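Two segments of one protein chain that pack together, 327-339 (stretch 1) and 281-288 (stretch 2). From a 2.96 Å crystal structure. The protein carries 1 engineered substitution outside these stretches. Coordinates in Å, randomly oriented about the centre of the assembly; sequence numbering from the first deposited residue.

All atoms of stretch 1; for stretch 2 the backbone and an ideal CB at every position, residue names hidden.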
ATOM      1  N   SER A 327      20.087   9.236  18.424  1.00131.39           N
ATOM      2  CA  SER A 327      18.895  10.071  18.741  1.00127.22           C
ATOM      3  C   SER A 327      18.927  10.456  20.226  1.00125.59           C
ATOM      4  O   SER A 327      19.378   9.634  21.047  1.00122.59           O
ATOM      5  CB  SER A 327      17.600   9.366  18.382  1.00122.26           C
ATOM      6  OG  SER A 327      17.393   9.354  16.975  1.00116.52           O
ATOM      7  N   GLU A 328      18.480  11.674  20.549  1.00124.53           N
ATOM      8  CA  GLU A 328      18.452  12.232  21.928  1.00124.32           C
ATOM      9  C   GLU A 328      16.993  12.362  22.373  1.00119.81           C
ATOM     10  O   GLU A 328      16.156  12.765  21.547  1.00114.10           O
ATOM     11  CB  GLU A 328      19.184  13.572  21.975  1.00127.85           C
ATOM     12  CG  GLU A 328      20.669  13.440  22.259  1.00130.77           C
ATOM     13  CD  GLU A 328      21.495  14.649  21.858  1.00134.74           C
ATOM     14  OE1 GLU A 328      21.055  15.787  22.121  1.00136.29           O
ATOM     15  OE2 GLU A 328      22.581  14.454  21.278  1.00136.90           O
ATOM     16  N   ILE A 329      16.721  12.048  23.641  1.00119.23           N
ATOM     17  CA  ILE A 329      15.345  11.880  24.196  1.00119.26           C
ATOM     18  C   ILE A 329      14.751  13.265  24.479  1.00118.14           C
ATOM     19  O   ILE A 329      13.520  13.397  24.416  1.00118.76           O
ATOM     20  CB  ILE A 329      15.365  10.988  25.454  1.00125.28           C
ATOM     21  CG1 ILE A 329      15.977   9.610  25.173  1.00129.67           C
ATOM     22  CG2 ILE A 329      13.972  10.863  26.050  1.00126.36           C
ATOM     23  CD1 ILE A 329      17.482   9.527  25.381  1.00132.82           C
ATOM     24  N   LYS A 330      15.592  14.255  24.784  1.00116.94           N
ATOM     25  CA  LYS A 330      15.167  15.657  25.052  1.00115.59           C
ATOM     26  C   LYS A 330      14.670  16.297  23.751  1.00112.04           C
ATOM     27  O   LYS A 330      13.751  17.133  23.821  1.00110.38           O
ATOM     28  CB  LYS A 330      16.317  16.446  25.679  1.00120.76           C
ATOM     29  CG  LYS A 330      16.691  15.975  27.079  1.00125.14           C
ATOM     30  CD  LYS A 330      17.848  16.709  27.712  1.00128.45           C
ATOM     31  CE  LYS A 330      18.378  15.990  28.936  1.00130.04           C
ATOM     32  NZ  LYS A 330      19.610  16.625  29.461  1.00134.70           N
ATOM     33  N   GLY A 331      15.253  15.913  22.612  1.00109.33           N
ATOM     34  CA  GLY A 331      14.837  16.366  21.268  1.00107.05           C
ATOM     35  C   GLY A 331      13.475  15.819  20.880  1.00102.25           C
ATOM     36  O   GLY A 331      12.724  16.526  20.171  1.00105.41           O
ATOM     37  N   ILE A 332      13.175  14.596  21.318  1.00 96.64           N
ATOM     38  CA  ILE A 332      11.879  13.901  21.070  1.00 93.14           C
ATOM     39  C   ILE A 332      10.816  14.504  21.995  1.00 94.79           C
ATOM     40  O   ILE A 332       9.776  14.955  21.481  1.00 94.80           O
ATOM     41  CB  ILE A 332      12.045  12.382  21.264  1.00 90.02           C
ATOM     42  CG1 ILE A 332      12.943  11.789  20.177  1.00 90.00           C
ATOM     43  CG2 ILE A 332      10.693  11.691  21.336  1.00 90.09           C
ATOM     44  CD1 ILE A 332      13.339  10.347  20.411  1.00 90.96           C
ATOM     45  N   GLU A 333      11.073  14.513  23.308  1.00 95.77           N
ATOM     46  CA  GLU A 333      10.166  15.089  24.338  1.00 96.12           C
ATOM     47  C   GLU A 333       9.725  16.482  23.873  1.00 93.96           C
ATOM     48  O   GLU A 333       8.512  16.754  23.886  1.00 92.08           O
ATOM     49  CB  GLU A 333      10.857  15.129  25.702  1.00 99.04           C
ATOM     50  CG  GLU A 333       9.916  15.449  26.857  1.00101.37           C
ATOM     51  CD  GLU A 333      10.125  14.613  28.108  1.00103.19           C
ATOM     52  OE1 GLU A 333      11.209  13.999  28.241  1.00102.72           O
ATOM     53  OE2 GLU A 333       9.195  14.566  28.943  1.00105.47           O
ATOM     54  N   SER A 334      10.683  17.307  23.447  1.00 93.21           N
ATOM     55  CA  SER A 334      10.465  18.667  22.889  1.00 93.89           C
ATOM     56  C   SER A 334       9.457  18.612  21.735  1.00 90.23           C
ATOM     57  O   SER A 334       8.429  19.299  21.815  1.00 88.50           O
ATOM     58  CB  SER A 334      11.762  19.273  22.435  1.00 95.90           C
ATOM     59  OG  SER A 334      11.526  20.532  21.823  1.00100.15           O
ATOM     60  N   GLY A 335       9.762  17.827  20.699  1.00 88.17           N
ATOM     61  CA  GLY A 335       8.930  17.680  19.491  1.00 87.62           C
ATOM     62  C   GLY A 335       7.520  17.220  19.823  1.00 87.19           C
ATOM     63  O   GLY A 335       6.572  17.735  19.203  1.00 88.87           O
ATOM     64  N   LEU A 336       7.379  16.283  20.763  1.00 86.67           N
ATOM     65  CA  LEU A 336       6.061  15.729  21.181  1.00 88.01           C
ATOM     66  C   LEU A 336       5.245  16.835  21.858  1.00 89.72           C
ATOM     67  O   LEU A 336       4.056  16.969  21.527  1.00 91.80           O
ATOM     68  CB  LEU A 336       6.278  14.530  22.108  1.00 88.74           C
ATOM     69  CG  LEU A 336       6.837  13.279  21.430  1.00 87.45           C
ATOM     70  CD1 LEU A 336       7.354  12.282  22.455  1.00 87.51           C
ATOM     71  CD2 LEU A 336       5.784  12.635  20.542  1.00 86.97           C
ATOM     72  N   ARG A 337       5.871  17.604  22.752  1.00 91.43           N
ATOM     73  CA  ARG A 337       5.257  18.794  23.400  1.00 92.20           C
ATOM     74  C   ARG A 337       4.779  19.749  22.306  1.00 91.33           C
ATOM     75  O   ARG A 337       3.622  20.201  22.384  1.00 91.26           O
ATOM     76  CB  ARG A 337       6.257  19.488  24.329  1.00 95.11           C
ATOM     77  CG  ARG A 337       5.746  20.782  24.949  1.00 98.82           C
ATOM     78  CD  ARG A 337       6.573  21.247  26.136  1.00100.85           C
ATOM     79  NE  ARG A 337       6.633  20.252  27.204  1.00100.27           N
ATOM     80  CZ  ARG A 337       5.684  20.036  28.116  1.00100.78           C
ATOM     81  NH1 ARG A 337       4.560  20.736  28.106  1.00101.36           N
ATOM     82  NH2 ARG A 337       5.864  19.100  29.031  1.00102.03           N
ATOM     83  N   TRP A 338       5.637  20.026  21.321  1.00 91.58           N
ATOM     84  CA  TRP A 338       5.315  20.907  20.168  1.00 93.31           C
ATOM     85  C   TRP A 338       3.993  20.447  19.550  1.00 92.57           C
ATOM     86  O   TRP A 338       3.099  21.299  19.381  1.00 96.07           O
ATOM     87  CB  TRP A 338       6.440  20.931  19.126  1.00 94.04           C
ATOM     88  CG  TRP A 338       6.201  21.941  18.046  1.00 97.66           C
ATOM     89  CD1 TRP A 338       6.676  23.219  17.999  1.00101.08           C
ATOM     90  CD2 TRP A 338       5.399  21.770  16.861  1.00 99.21           C
ATOM     91  NE1 TRP A 338       6.231  23.852  16.869  1.00102.48           N
ATOM     92  CE2 TRP A 338       5.447  22.990  16.152  1.00 99.20           C
ATOM     93  CE3 TRP A 338       4.653  20.710  16.329  1.00 98.24           C
ATOM     94  CZ2 TRP A 338       4.776  23.176  14.945  1.00 99.12           C
ATOM     95  CZ3 TRP A 338       3.989  20.894  15.136  1.00 97.78           C
ATOM     96  CH2 TRP A 338       4.050  22.113  14.458  1.00 99.29           C
ATOM     97  N   ILE A 339       3.878  19.151  19.243  1.00 89.74           N
ATOM     98  CA  ILE A 339       2.673  18.542  18.607  1.00 87.87           C
ATOM     99  C   ILE A 339       1.455  18.837  19.489  1.00 89.37           C
ATOM    100  O   ILE A 339       0.469  19.397  18.967  1.00 91.28           O
ATOM    101  CB  ILE A 339       2.886  17.036  18.361  1.00 85.57           C
ATOM    102  CG1 ILE A 339       3.932  16.806  17.267  1.00 84.63           C
ATOM    103  CG2 ILE A 339       1.568  16.338  18.045  1.00 84.74           C
ATOM    104  CD1 ILE A 339       4.303  15.358  17.058  1.00 83.91           C
ATOM    105  N   UNK A 281      14.894  23.567  13.674  1.00120.27           N
ATOM    106  CA  UNK A 281      15.992  23.236  14.619  1.00122.25           C
ATOM    107  C   UNK A 281      15.624  21.944  15.353  1.00117.75           C
ATOM    108  O   UNK A 281      14.417  21.648  15.459  1.00109.72           O
ATOM    109  CB  UNK A 281      16.235  24.372  15.615  1.00122.25           C
ATOM    110  N   UNK A 282      16.630  21.225  15.854  1.00118.99           N
ATOM    111  CA  UNK A 282      16.482  20.104  16.819  1.00119.68           C
ATOM    112  C   UNK A 282      15.476  20.536  17.897  1.00117.87           C
ATOM    113  O   UNK A 282      15.714  21.571  18.545  1.00118.38           O
ATOM    114  CB  UNK A 282      17.824  19.725  17.448  1.00119.68           C
ATOM    115  N   UNK A 283      14.367  19.799  18.037  1.00115.47           N
ATOM    116  CA  UNK A 283      13.301  20.050  19.028  1.00115.68           C
ATOM    117  C   UNK A 283      12.205  20.981  18.519  1.00116.18           C
ATOM    118  O   UNK A 283      11.263  21.253  19.294  1.00116.13           O
ATOM    119  CB  UNK A 283      13.908  20.646  20.300  1.00115.68           C
ATOM    120  N   UNK A 284      12.298  21.447  17.269  1.00115.35           N
ATOM    121  CA  UNK A 284      11.304  22.361  16.645  1.00114.58           C
ATOM    122  C   UNK A 284      10.824  21.739  15.337  1.00109.84           C
ATOM    123  O   UNK A 284      11.400  21.992  14.281  1.00106.93           O
ATOM    124  CB  UNK A 284      11.899  23.747  16.391  1.00114.58           C
ATOM    125  N   UNK A 285       9.774  20.886  15.375  1.00105.48           N
ATOM    126  CA  UNK A 285       9.209  20.283  14.168  1.00100.59           C
ATOM    127  C   UNK A 285       8.633  21.323  13.194  1.00 98.81           C
ATOM    128  O   UNK A 285       8.032  22.284  13.655  1.00 99.47           O
ATOM    129  CB  UNK A 285       8.116  19.285  14.557  1.00100.59           C
ATOM    130  N   UNK A 286       8.829  21.100  11.890  1.00 93.76           N
ATOM    131  CA  UNK A 286       8.275  21.925  10.784  1.00 92.37           C
ATOM    132  C   UNK A 286       7.139  21.147  10.113  1.00 91.04           C
ATOM    133  O   UNK A 286       7.383  20.003   9.687  1.00 91.09           O
ATOM    134  CB  UNK A 286       9.355  22.284   9.762  1.00 92.37           C
ATOM    135  N   UNK A 287       5.949  21.755  10.025  1.00 90.38           N
ATOM    136  CA  UNK A 287       4.766  21.185   9.333  1.00 88.79           C
ATOM    137  C   UNK A 287       4.710  21.718   7.897  1.00 88.54           C
ATOM    138  O   UNK A 287       4.547  22.935   7.722  1.00 93.13           O
ATOM    139  CB  UNK A 287       3.475  21.529  10.078  1.00 88.79           C
ATOM    140  N   UNK A 288       4.837  20.821   6.917  1.00 86.16           N
ATOM    141  CA  UNK A 288       4.668  21.092   5.466  1.00 86.58           C
ATOM    142  C   UNK A 288       3.201  20.860   5.110  1.00 87.09           C
ATOM    143  O   UNK A 288       2.778  19.695   5.105  1.00 85.19           O
ATOM    144  CB  UNK A 288       5.579  20.204   4.616  1.00 86.58           C
TER

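Position 281 lies beyond the reach of stretch 1: no atom of the helix comes within 5.5 Å of its ideal CB, so almost any side chain could stand here. It is Glu 281, whose backbone O accepts a hydrogen bond from the N of 284 (2.8 Å) and so closes a type II beta turn.

At position 282 phi/psi of -44/120 suits the second place of that turn, where proline is common but many residues are accepted. CA-to-CB points sideways, and the ideal CB touches nothing, so a small side chain would not reach CA of Gly 331; a long or aromatic one could. The residue is Phe 282. With chi1 t, its ring brings CZ to 3.2 Å from CA of Gly 331, a close approach possible because Gly 331 has no side chain: a CB there would lie 2.1 Å from CZ. The ring edge also meets Glu 328, CZ to CB at 3.7 Å, an apolar contact with the base of an acidic side chain.

Position 283 has phi/psi of 90/1, and positive phi by itself favours glycine. The helix adds a second argument, since an ideal CB would lie 2.8 Å from OG of Ser 334, a clash. The residue is Gly 283. Its CA packs 3.7 Å from O of Gly 331. Its carbonyl O accepts a hydrogen bond from OG of Ser 334 at 2.6 Å, the one hydrogen bond between the stretches.

At 284 CA-to-CB points away, and a long polar side chain is as suitable as many others. Lys 284 extends with all four chi angles t.

Position 285 points toward the helix, its ideal CB 4.1 Å from CE3 of Trp 338. Phi of -62° permits proline, and a compact apolar group would fit between Gly 335 and the indole; valine or alanine would also be reasonable guesses. Pro 285 places its CD over one face of the indole, 3.6 Å from CG of Trp 338, in a CH-pi contact with the five-membered ring. CG of Pro 285 lies 3.7 Å from CA of Gly 335.

From 286 the chain is a strand, and its side chains alternate. Position 286 points away, leaving the choice open; it is Tyr 286. Position 287 points toward Trp 338, inviting an aliphatic group, and Leu 287 sets CB 4.4 Å from CH2 of the indole. Position 288 is out of reach, and stretch 1 says nothing about Tyr 288.

Stretch 2, residues 281-288: EFGKPYLY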
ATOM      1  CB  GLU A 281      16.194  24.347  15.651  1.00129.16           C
ATOM      2  CG  GLU A 281      16.670  25.665  15.076  1.00134.36           C
ATOM      3  CD  GLU A 281      16.398  26.843  15.996  1.00140.21           C
ATOM      4  OE1 GLU A 281      15.213  27.128  16.242  1.00145.24           O
ATOM      5  OE2 GLU A 281      17.368  27.452  16.491  1.00144.33           O
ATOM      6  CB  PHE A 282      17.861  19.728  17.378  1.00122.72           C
ATOM      7  CG  PHE A 282      17.879  18.629  18.412  1.00126.36           C
ATOM      8  CD1 PHE A 282      17.801  17.297  18.035  1.00127.59           C
ATOM      9  CD2 PHE A 282      17.957  18.929  19.765  1.00128.04           C
ATOM     10  CE1 PHE A 282      17.819  16.287  18.986  1.00128.57           C
ATOM     11  CE2 PHE A 282      17.968  17.920  20.716  1.00129.09           C
ATOM     12  CZ  PHE A 282      17.907  16.601  20.326  1.00130.06           C
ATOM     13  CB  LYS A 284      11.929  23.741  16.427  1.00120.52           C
ATOM     14  CG  LYS A 284      10.963  24.825  15.970  1.00123.57           C
ATOM     15  CD  LYS A 284      11.658  26.127  15.644  1.00128.05           C
ATOM     16  CE  LYS A 284      10.842  27.033  14.745  1.00131.00           C
ATOM     17  NZ  LYS A 284      11.687  28.078  14.115  1.00131.59           N
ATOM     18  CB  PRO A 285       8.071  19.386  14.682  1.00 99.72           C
ATOM     19  CG  PRO A 285       8.380  19.165  16.145  1.00101.66           C
ATOM     20  CD  PRO A 285       9.093  20.423  16.591  1.00105.40           C
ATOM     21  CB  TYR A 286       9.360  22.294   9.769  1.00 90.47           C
ATOM     22  CG  TYR A 286       8.887  23.179   8.643  1.00 90.70           C
ATOM     23  CD1 TYR A 286       8.891  24.559   8.764  1.00 93.49           C
ATOM     24  CD2 TYR A 286       8.430  22.640   7.454  1.00 90.00           C
ATOM     25  CE1 TYR A 286       8.467  25.381   7.731  1.00 94.58           C
ATOM     26  CE2 TYR A 286       7.993  23.445   6.413  1.00 91.49           C
ATOM     27  CZ  TYR A 286       8.016  24.822   6.549  1.00 93.58           C
ATOM     28  OH  TYR A 286       7.591  25.623   5.531  1.00 93.16           O
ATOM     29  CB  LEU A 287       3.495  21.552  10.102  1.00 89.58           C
ATOM     30  CG  LEU A 287       2.192  21.053   9.475  1.00 89.46           C
ATOM     31  CD1 LEU A 287       2.118  19.537   9.515  1.00 87.59           C
ATOM     32  CD2 LEU A 287       0.996  21.655  10.184  1.00 91.86           C
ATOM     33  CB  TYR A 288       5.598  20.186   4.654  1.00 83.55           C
ATOM     34  CG  TYR A 288       5.548  20.326   3.151  1.00 81.36           C
ATOM     35  CD1 TYR A 288       5.114  21.483   2.529  1.00 81.90           C
ATOM     36  CD2 TYR A 288       6.001  19.297   2.344  1.00 79.78           C
ATOM     37  CE1 TYR A 288       5.097  21.596   1.149  1.00 82.71           C
ATOM     38  CE2 TYR A 288       5.997  19.394   0.963  1.00 78.68           C
ATOM     39  CZ  TYR A 288       5.543  20.551   0.360  1.00 80.49           C
ATOM     40  OH  TYR A 288       5.542  20.658  -1.003  1.00 80.25           O
TER
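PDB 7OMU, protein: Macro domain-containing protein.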